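Local structure of extracellular ligand-binding receptor (Rhodopseudomonas palustris, 4F06) at residues Ala105-Thr110 with Gly152-Thr157; Asn126-Ala131 with Lys160-Ala165; Glu326-Pro331 with His335-Val340. The protein binds p-hydroxybenzoic acid and is probably the solute-binding component of an ABC transporter that takes up lignin-derived aromatic acids. All blocks are in the same frame, centred on the assembly; numbering follows the deposited sequence.

Interaction 1: residues Ala105-Thr110 with Gly152-Thr157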
loop_
_atom_site.group_PDB
_atom_site.type_symbol
_atom_site.label_atom_id
_atom_site.label_comp_id
_atom_site.label_asym_id
_atom_site.label_seq_id
_atom_site.Cartn_x
_atom_site.Cartn_y
_atom_site.Cartn_z
ATOM N N ALA A 105 -2.146 3.734 4.537
ATOM C CA ALA A 105 -0.808 4.260 4.236
ATOM C C ALA A 105 -0.621 5.687 4.793
ATOM O O ALA A 105 0.387 6.347 4.499
ATOM C CB ALA A 105 -0.594 4.249 2.733
ATOM N N THR A 106 -1.557 6.211 5.591
ATOM C CA THR A 106 -1.404 7.583 6.150
ATOM C C THR A 106 -0.331 7.493 7.255
ATOM O O THR A 106 -0.354 6.600 8.124
ATOM C CB THR A 106 -2.759 8.075 6.661
ATOM O OG1 THR A 106 -3.617 8.205 5.515
ATOM C CG2 THR A 106 -2.670 9.445 7.362
ATOM N N SER A 107 0.596 8.455 7.247
ATOM C CA SER A 107 1.767 8.351 8.150
ATOM C C SER A 107 1.357 8.232 9.607
ATOM O O SER A 107 1.919 7.417 10.330
ATOM C CB SER A 107 2.693 9.567 7.984
ATOM O OG SER A 107 3.407 9.518 6.769
ATOM N N SER A 108 0.407 9.046 10.061
ATOM C CA SER A 108 0.099 9.113 11.482
ATOM C C SER A 108 -0.559 7.861 12.045
ATOM O O SER A 108 -0.707 7.775 13.263
ATOM C CB SER A 108 -0.779 10.319 11.796
ATOM O OG SER A 108 -2.025 10.165 11.127
ATOM N N ILE A 109 -0.964 6.888 11.216
ATOM C CA ILE A 109 -1.633 5.702 11.770
ATOM C C ILE A 109 -0.752 5.057 12.842
ATOM O O ILE A 109 -1.255 4.615 13.867
ATOM C CB ILE A 109 -1.972 4.717 10.652
ATOM C CG1 ILE A 109 -3.067 5.296 9.736
ATOM C CG2 ILE A 109 -2.401 3.365 11.245
ATOM C CD1 ILE A 109 -3.340 4.463 8.491
ATOM N N THR A 110 0.563 4.931 12.617
ATOM C CA THR A 110 1.420 4.234 13.595
ATOM C C THR A 110 1.498 4.990 14.926
ATOM O O THR A 110 1.809 4.366 15.931
ATOM C CB THR A 110 2.833 3.979 13.026
ATOM O OG1 THR A 110 3.363 5.237 12.571
ATOM C CG2 THR A 110 2.831 2.979 11.885
ATOM N N GLY A 152 -4.536 10.909 0.617
ATOM C CA GLY A 152 -4.420 11.906 -0.457
ATOM C C GLY A 152 -3.849 13.219 0.037
ATOM O O GLY A 152 -3.018 13.847 -0.622
ATOM N N ILE A 153 -4.315 13.657 1.219
ATOM C CA ILE A 153 -3.811 14.889 1.838
ATOM C C ILE A 153 -2.316 14.739 2.176
ATOM O O ILE A 153 -1.536 15.644 1.876
ATOM C CB ILE A 153 -4.658 15.232 3.077
ATOM C CG1 ILE A 153 -6.087 15.590 2.617
ATOM C CG2 ILE A 153 -4.023 16.428 3.797
ATOM C CD1 ILE A 153 -7.152 15.635 3.712
ATOM N N ASP A 154 -1.893 13.569 2.678
ATOM C CA ASP A 154 -0.466 13.329 2.907
ATOM C C ASP A 154 0.304 13.436 1.570
ATOM O O ASP A 154 1.355 14.051 1.495
ATOM C CB ASP A 154 -0.209 11.930 3.442
ATOM C CG ASP A 154 -0.299 11.772 4.946
ATOM O OD1 ASP A 154 -0.672 12.673 5.689
ATOM O OD2 ASP A 154 -0.062 10.616 5.362
ATOM N N ALA A 155 -0.199 12.805 0.518
ATOM C CA ALA A 155 0.506 12.809 -0.782
ATOM C C ALA A 155 0.637 14.232 -1.317
ATOM O O ALA A 155 1.696 14.626 -1.822
ATOM C CB ALA A 155 -0.215 11.944 -1.823
ATOM N N GLU A 156 -0.453 15.023 -1.235
ATOM C CA GLU A 156 -0.385 16.402 -1.685
ATOM C C GLU A 156 0.684 17.178 -0.911
ATOM O O GLU A 156 1.473 17.923 -1.514
ATOM C CB GLU A 156 -1.766 17.050 -1.535
ATOM C CG GLU A 156 -1.755 18.541 -1.862
ATOM C CD GLU A 156 -3.099 19.196 -1.644
ATOM O OE1 GLU A 156 -4.035 18.559 -1.214
ATOM O OE2 GLU A 156 -3.179 20.429 -1.858
ATOM N N THR A 157 0.674 17.071 0.416
ATOM C CA THR A 157 1.616 17.819 1.279
ATOM C C THR A 157 3.047 17.395 0.953
ATOM O O THR A 157 3.933 18.239 0.752
ATOM C CB THR A 157 1.281 17.534 2.744
ATOM O OG1 THR A 157 -0.060 17.974 2.984
ATOM C CG2 THR A 157 2.259 18.275 3.629
HETATM O O HOH W 1 2.138 9.300 4.370
HETATM O O HOH W 2 -0.228 11.560 8.427
#
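Across the ligand cleft of this two-lobed binding protein, the loop after strand 99-101 meets the first turns of helix 150-165, and D154 of the helix carries the whole contact to T106 and S107. Its carboxylate oxygen OD2 accepts the backbone N-H of S107, with S107 N and D154 OD2 2.9 Å apart and the N-H...O angle nearly straight at 168°. The donor comes in almost in line with the CG-OD2 bond. T106 packs beside this bond: its methyl CG2 stands 3.5 Å from D154 OD2, the two side chains crossing at about a right angle. With OG1 beside the T106 nitrogen (chi1 -66°), CG2 falls anti to that nitrogen and faces the aspartate, while OG1 turns to T82. Two waters complete the grip. Water 1 donates to D154 OD2 at 2.7 Å and to S107 OG, a hydroxyl also bonded to D365. Water 2 donates to D154 OD1 at 3.0 Å and accepts from S108 N, tying the second carboxylate oxygen to the start of the 3-10 turn 107-110. Just before this turn, A105 N bonds the bound p-hydroxybenzoic acid, whose pocket also takes in F121 and T82. A carboxylate and waters bridging two lobes beside a bound solute fit the closed, ligand-held state of a periplasmic binding protein.

Interaction 2: residues Asn126-Ala131 with Lys160-Ala165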
loop_
_atom_site.group_PDB
_atom_site.type_symbol
_atom_site.label_atom_id
_atom_site.label_comp_id
_atom_site.label_asym_id
_atom_site.label_seq_id
_atom_site.Cartn_x
_atom_site.Cartn_y
_atom_site.Cartn_z
ATOM N N ASN A 126 6.462 6.970 -0.584
ATOM C CA ASN A 126 6.464 6.825 -2.038
ATOM C C ASN A 126 6.422 8.167 -2.765
ATOM O O ASN A 126 6.908 8.273 -3.907
ATOM C CB ASN A 126 5.291 5.957 -2.522
ATOM C CG ASN A 126 5.450 4.473 -2.205
ATOM O OD1 ASN A 126 4.449 3.752 -1.860
ATOM N ND2 ASN A 126 6.650 3.997 -2.364
ATOM N N THR A 127 5.867 9.216 -2.142
ATOM C CA THR A 127 5.688 10.500 -2.848
ATOM C C THR A 127 6.949 11.349 -2.893
ATOM O O THR A 127 7.190 12.060 -3.881
ATOM C CB THR A 127 4.530 11.291 -2.204
ATOM O OG1 THR A 127 3.328 10.558 -2.372
ATOM C CG2 THR A 127 4.357 12.663 -2.881
ATOM N N VAL A 128 7.766 11.318 -1.835
ATOM C CA VAL A 128 8.996 12.142 -1.880
ATOM C C VAL A 128 9.837 11.741 -3.112
ATOM O O VAL A 128 10.295 12.636 -3.834
ATOM C CB VAL A 128 9.723 12.029 -0.524
ATOM C CG1 VAL A 128 11.182 12.503 -0.628
ATOM C CG2 VAL A 128 8.963 12.847 0.534
ATOM N N PRO A 129 10.053 10.427 -3.395
ATOM C CA PRO A 129 10.767 10.106 -4.644
ATOM C C PRO A 129 10.044 10.556 -5.914
ATOM O O PRO A 129 10.712 10.919 -6.881
ATOM C CB PRO A 129 10.914 8.570 -4.562
ATOM C CG PRO A 129 11.026 8.315 -3.069
ATOM C CD PRO A 129 9.963 9.252 -2.505
ATOM N N ALA A 130 8.708 10.524 -5.937
ATOM C CA ALA A 130 7.978 10.989 -7.118
ATOM C C ALA A 130 8.305 12.439 -7.385
ATOM O O ALA A 130 8.474 12.816 -8.563
ATOM C CB ALA A 130 6.478 10.812 -6.941
ATOM N N ALA A 131 8.393 13.271 -6.331
ATOM C CA ALA A 131 8.701 14.698 -6.539
ATOM C C ALA A 131 10.135 14.897 -7.017
ATOM O O ALA A 131 10.397 15.802 -7.823
ATOM C CB ALA A 131 8.444 15.472 -5.245
ATOM N N LYS A 160 4.027 18.750 -2.659
ATOM C CA LYS A 160 4.250 20.215 -2.650
ATOM C C LYS A 160 5.561 20.526 -1.962
ATOM O O LYS A 160 6.368 21.293 -2.527
ATOM C CB LYS A 160 3.147 20.920 -1.864
ATOM C CG LYS A 160 1.880 21.122 -2.614
ATOM C CD LYS A 160 0.862 21.814 -1.702
ATOM C CE LYS A 160 -0.414 22.169 -2.459
ATOM N NZ LYS A 160 -1.312 22.965 -1.565
ATOM N N LYS A 161 5.791 19.990 -0.758
ATOM C CA LYS A 161 6.974 20.389 -0.000
ATOM C C LYS A 161 8.250 19.994 -0.738
ATOM O O LYS A 161 9.221 20.773 -0.816
ATOM C CB LYS A 161 6.935 19.764 1.402
ATOM C CG LYS A 161 5.942 20.435 2.340
ATOM C CD LYS A 161 5.993 19.928 3.763
ATOM C CE LYS A 161 4.970 20.670 4.612
ATOM N NZ LYS A 161 5.128 20.228 6.025
ATOM N N THR A 162 8.258 18.783 -1.297
ATOM C CA THR A 162 9.512 18.267 -1.901
ATOM C C THR A 162 9.765 18.933 -3.250
ATOM O O THR A 162 10.868 19.392 -3.528
ATOM C CB THR A 162 9.424 16.734 -2.064
ATOM O OG1 THR A 162 9.074 16.135 -0.809
ATOM C CG2 THR A 162 10.705 16.132 -2.593
ATOM N N PHE A 163 8.729 18.998 -4.086
ATOM C CA PHE A 163 8.874 19.606 -5.422
ATOM C C PHE A 163 9.220 21.101 -5.337
ATOM O O PHE A 163 10.075 21.595 -6.067
ATOM C CB PHE A 163 7.604 19.341 -6.264
ATOM C CG PHE A 163 7.762 19.706 -7.722
ATOM C CD1 PHE A 163 8.710 19.063 -8.522
ATOM C CD2 PHE A 163 6.880 20.637 -8.321
ATOM C CE1 PHE A 163 8.813 19.387 -9.875
ATOM C CE2 PHE A 163 6.965 20.926 -9.677
ATOM C CZ PHE A 163 7.943 20.312 -10.450
ATOM N N GLU A 164 8.550 21.812 -4.424
ATOM C CA GLU A 164 8.838 23.245 -4.291
ATOM C C GLU A 164 10.243 23.451 -3.719
ATOM O O GLU A 164 10.920 24.402 -4.126
ATOM C CB GLU A 164 7.748 23.958 -3.452
ATOM C CG GLU A 164 6.396 23.930 -4.187
ATOM C CD GLU A 164 5.231 24.366 -3.346
ATOM O OE1 GLU A 164 5.445 25.021 -2.312
ATOM O OE2 GLU A 164 4.062 24.029 -3.701
ATOM N N ALA A 165 10.752 22.562 -2.862
ATOM C CA ALA A 165 12.101 22.752 -2.354
ATOM C C ALA A 165 13.144 22.559 -3.486
ATOM O O ALA A 165 14.252 23.066 -3.383
ATOM C CB ALA A 165 12.359 21.778 -1.226
#
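Apolar contact dominates where helix 123-136 lies along helix 150-165: A131 CB sits against T162 CG2 at 3.5 Å. The segment axes run nearly in the same direction, 25° apart, and approach to 8.5 Å, a close spacing compatible with the small alanine and threonine at the interface. A131 points at the facing helix and its methyl settles between T162 and F163, lying 4.1 Å from F163 CB and 3.7 Å from the backbone F163 N. T162 supplies the methyl that meets it. A chi1 of -53° keeps OG1 next to the T162 nitrogen and turns CG2 anti to it, which lays this methyl over A131 CB and also brings it to 3.7 Å from V128 O. V128 crosses T162 at about a right angle and sets its CG2 3.6 Å from T162 OG1, a methyl against a hydroxyl.

The aromatic ring takes part by its edge. F163 swings its ring away from its own nitrogen (chi1 -169°), and the carbonyl oxygen of A131 meets the ring at its edge, near its plane, 3.7 Å from F163 CD1. The ring also meets that of F159, and its side chain touches A139.

The one hydroxyl in the interface is bonded inside its own helix: T162 OG1 to A158 O, one turn earlier. T162 thus meets A131 with its methyl and V128 with the flank of its hydroxyl, and no hydrogen bond joins the two segments. V128 and T162 are only partly buried, A131 and F163 fully so; the segments fit together by van der Waals contact, closest at A131 and T162.

Interaction 3: residues Glu326-Pro331 with His335-Val340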
loop_
_atom_site.group_PDB
_atom_site.type_symbol
_atom_site.label_atom_id
_atom_site.label_comp_id
_atom_site.label_asym_id
_atom_site.label_seq_id
_atom_site.Cartn_x
_atom_site.Cartn_y
_atom_site.Cartn_z
ATOM N N GLU A 326 15.171 -5.466 0.130
ATOM C CA GLU A 326 15.584 -5.459 1.549
ATOM C C GLU A 326 14.699 -4.498 2.331
ATOM O O GLU A 326 14.409 -3.394 1.848
ATOM C CB GLU A 326 17.065 -5.071 1.642
ATOM C CG GLU A 326 17.950 -6.065 0.913
ATOM C CD GLU A 326 19.427 -5.972 1.185
ATOM O OE1 GLU A 326 19.940 -4.904 1.589
ATOM O OE2 GLU A 326 20.087 -6.998 0.934
ATOM N N VAL A 327 14.253 -4.912 3.517
ATOM C CA VAL A 327 13.345 -4.096 4.343
ATOM C C VAL A 327 13.728 -4.210 5.800
ATOM O O VAL A 327 14.476 -5.106 6.203
ATOM C CB VAL A 327 11.869 -4.514 4.168
ATOM C CG1 VAL A 327 11.390 -4.284 2.738
ATOM C CG2 VAL A 327 11.647 -5.950 4.628
ATOM N N SER A 328 13.204 -3.294 6.606
ATOM C CA SER A 328 13.337 -3.423 8.051
ATOM C C SER A 328 12.182 -2.733 8.730
ATOM O O SER A 328 11.526 -1.883 8.095
ATOM C CB SER A 328 14.675 -2.812 8.544
ATOM O OG SER A 328 14.741 -1.438 8.182
ATOM N N ILE A 329 11.925 -3.047 9.992
ATOM C CA ILE A 329 10.927 -2.266 10.753
ATOM C C ILE A 329 11.688 -1.237 11.596
ATOM O O ILE A 329 12.484 -1.589 12.499
ATOM C CB ILE A 329 10.107 -3.189 11.675
ATOM C CG1 ILE A 329 9.285 -4.201 10.861
ATOM C CG2 ILE A 329 9.201 -2.307 12.536
ATOM C CD1 ILE A 329 8.350 -3.567 9.816
ATOM N N ASP A 330 11.477 0.029 11.309
ATOM C CA ASP A 330 12.116 1.094 12.070
ATOM C C ASP A 330 11.583 1.086 13.494
ATOM O O ASP A 330 10.398 1.188 13.674
ATOM C CB ASP A 330 11.837 2.432 11.383
ATOM C CG ASP A 330 12.688 3.569 11.942
ATOM O OD1 ASP A 330 12.773 3.677 13.155
ATOM O OD2 ASP A 330 13.323 4.333 11.205
ATOM N N PRO A 331 12.460 0.965 14.529
ATOM C CA PRO A 331 11.897 0.922 15.907
ATOM C C PRO A 331 11.217 2.215 16.320
ATOM O O PRO A 331 10.341 2.189 17.179
ATOM C CB PRO A 331 13.147 0.726 16.823
ATOM C CG PRO A 331 14.159 0.131 15.926
ATOM C CD PRO A 331 13.913 0.714 14.524
ATOM N N HIS A 335 7.198 1.485 11.299
ATOM C CA HIS A 335 6.878 1.409 9.869
ATOM C C HIS A 335 8.010 0.739 9.088
ATOM O O HIS A 335 9.202 0.896 9.436
ATOM C CB HIS A 335 6.633 2.826 9.315
ATOM C CG HIS A 335 6.249 2.773 7.892
ATOM N ND1 HIS A 335 5.055 2.231 7.461
ATOM C CD2 HIS A 335 6.994 3.045 6.757
ATOM C CE1 HIS A 335 5.058 2.185 6.114
ATOM N NE2 HIS A 335 6.225 2.687 5.667
ATOM N N ILE A 336 7.658 0.036 8.016
ATOM C CA ILE A 336 8.659 -0.664 7.169
ATOM C C ILE A 336 9.491 0.326 6.340
ATOM O O ILE A 336 8.977 1.034 5.486
ATOM C CB ILE A 336 7.916 -1.716 6.310
ATOM C CG1 ILE A 336 8.914 -2.659 5.630
ATOM C CG2 ILE A 336 6.911 -1.095 5.340
ATOM C CD1 ILE A 336 8.289 -3.947 5.117
ATOM N N THR A 337 10.819 0.344 6.619
ATOM C CA THR A 337 11.768 1.038 5.771
ATOM C C THR A 337 12.061 0.163 4.556
ATOM O O THR A 337 12.266 -1.044 4.706
ATOM C CB THR A 337 13.050 1.304 6.559
ATOM O OG1 THR A 337 12.718 2.281 7.544
ATOM C CG2 THR A 337 14.168 1.872 5.664
ATOM N N GLN A 338 12.062 0.739 3.361
ATOM C CA GLN A 338 12.119 -0.083 2.150
ATOM C C GLN A 338 12.553 0.775 0.989
ATOM O O GLN A 338 12.408 2.008 0.955
ATOM C CB GLN A 338 10.734 -0.679 1.871
ATOM C CG GLN A 338 9.631 0.380 1.602
ATOM C CD GLN A 338 8.272 -0.278 1.632
ATOM O OE1 GLN A 338 8.166 -1.465 1.372
ATOM N NE2 GLN A 338 7.205 0.487 1.935
ATOM N N ASN A 339 13.025 0.107 -0.064
ATOM C CA ASN A 339 13.299 0.816 -1.328
ATOM C C ASN A 339 12.001 1.356 -1.933
ATOM O O ASN A 339 10.908 0.747 -1.798
ATOM C CB ASN A 339 13.852 -0.189 -2.342
ATOM C CG ASN A 339 15.153 -0.823 -1.906
ATOM O OD1 ASN A 339 15.844 -0.331 -0.984
ATOM N ND2 ASN A 339 15.505 -1.911 -2.595
ATOM N N VAL A 340 12.118 2.497 -2.606
ATOM C CA VAL A 340 11.050 2.998 -3.481
ATOM C C VAL A 340 11.596 3.021 -4.881
ATOM O O VAL A 340 12.733 3.493 -5.088
ATOM C CB VAL A 340 10.576 4.406 -3.007
ATOM C CG1 VAL A 340 9.558 4.989 -3.992
ATOM C CG2 VAL A 340 9.968 4.296 -1.601
HETATM O O HOH W 3 13.070 -2.685 -0.497
HETATM O O HOH W 4 17.263 -4.438 -1.921
HETATM O O HOH W 5 14.638 3.362 8.988
#
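V327, I329 and I336 share one face of the beta hairpin formed by strands 327-329 and 336-348, and I336 lies between the other two. I336 extends its chain with CG1 anti to the backbone nitrogen (chi1 -169°), carrying CD1 to 3.7 Å from V327 CB; the two side chains meet at a slant. I329 reaches I336 from the other direction, folding its CD1 back to 4.0 Å from I336 CB. Q338 runs alongside V327, both pointing the same way, with Q338 CB against V327 CG1; its amide end leaves the pair to bond R324, S120 and Q125. H335 NE2 bonds Q125 and ND1 bonds R118, while I336 CG2 lies over one face of the H335 ring, 3.7 Å above its plane and toward the rim.

The opposite face carries S328 and T337. S328 OG, set between its own nitrogen and carbonyl carbon (chi1 59°), is 3.6 Å from T337 CB. T337 OG1 turns toward D330, where water 5 sits 2.6 Å from T337 OG1 and donates to D330 OD2. D330 OD1 is bound by the N-H of E332, which restrains the carboxylate near the turn.

Between the faces runs the backbone ladder. S328 and T337 form the hydrogen-bonded pair, S328 N to T337 O at 3.1 Å and T337 N to S328 O at 2.8 Å. D330 N to H335 O, 3.1 Å, continues it toward the turn. Beyond the ladder water 3 bridges E326 O and N339 N, and water 4 links E326 N with N339 ND2.

The hairpin thus joins a mainly aliphatic face, which also carries the Q338 amide and touches W320, to a hydroxyl-and-water face; backbone bonds set the pairing, while water takes over where the strands part at E326.

How the interactions relate
Interactions 1 and 2 share helix 150-165: the first uses its opening turns at the ligand cleft, the second its far end against helix 123-136, and they touch where A155 O meets T127 CG2. Their centres are 13 Å apart. Interaction 3 lies apart in sequence yet reaches interaction 2 through V340, which packs on N126 and P129; from interaction 1 its nearest atoms are about 5 Å away. Chemistry follows place. The mainly buried cleft contact rests on one carboxylate and waters, the partly buried helix pair on van der Waals contact without a hydrogen bond across, and the partly buried hairpin on backbone hydrogen bonds with a mainly aliphatic and a hydrated side.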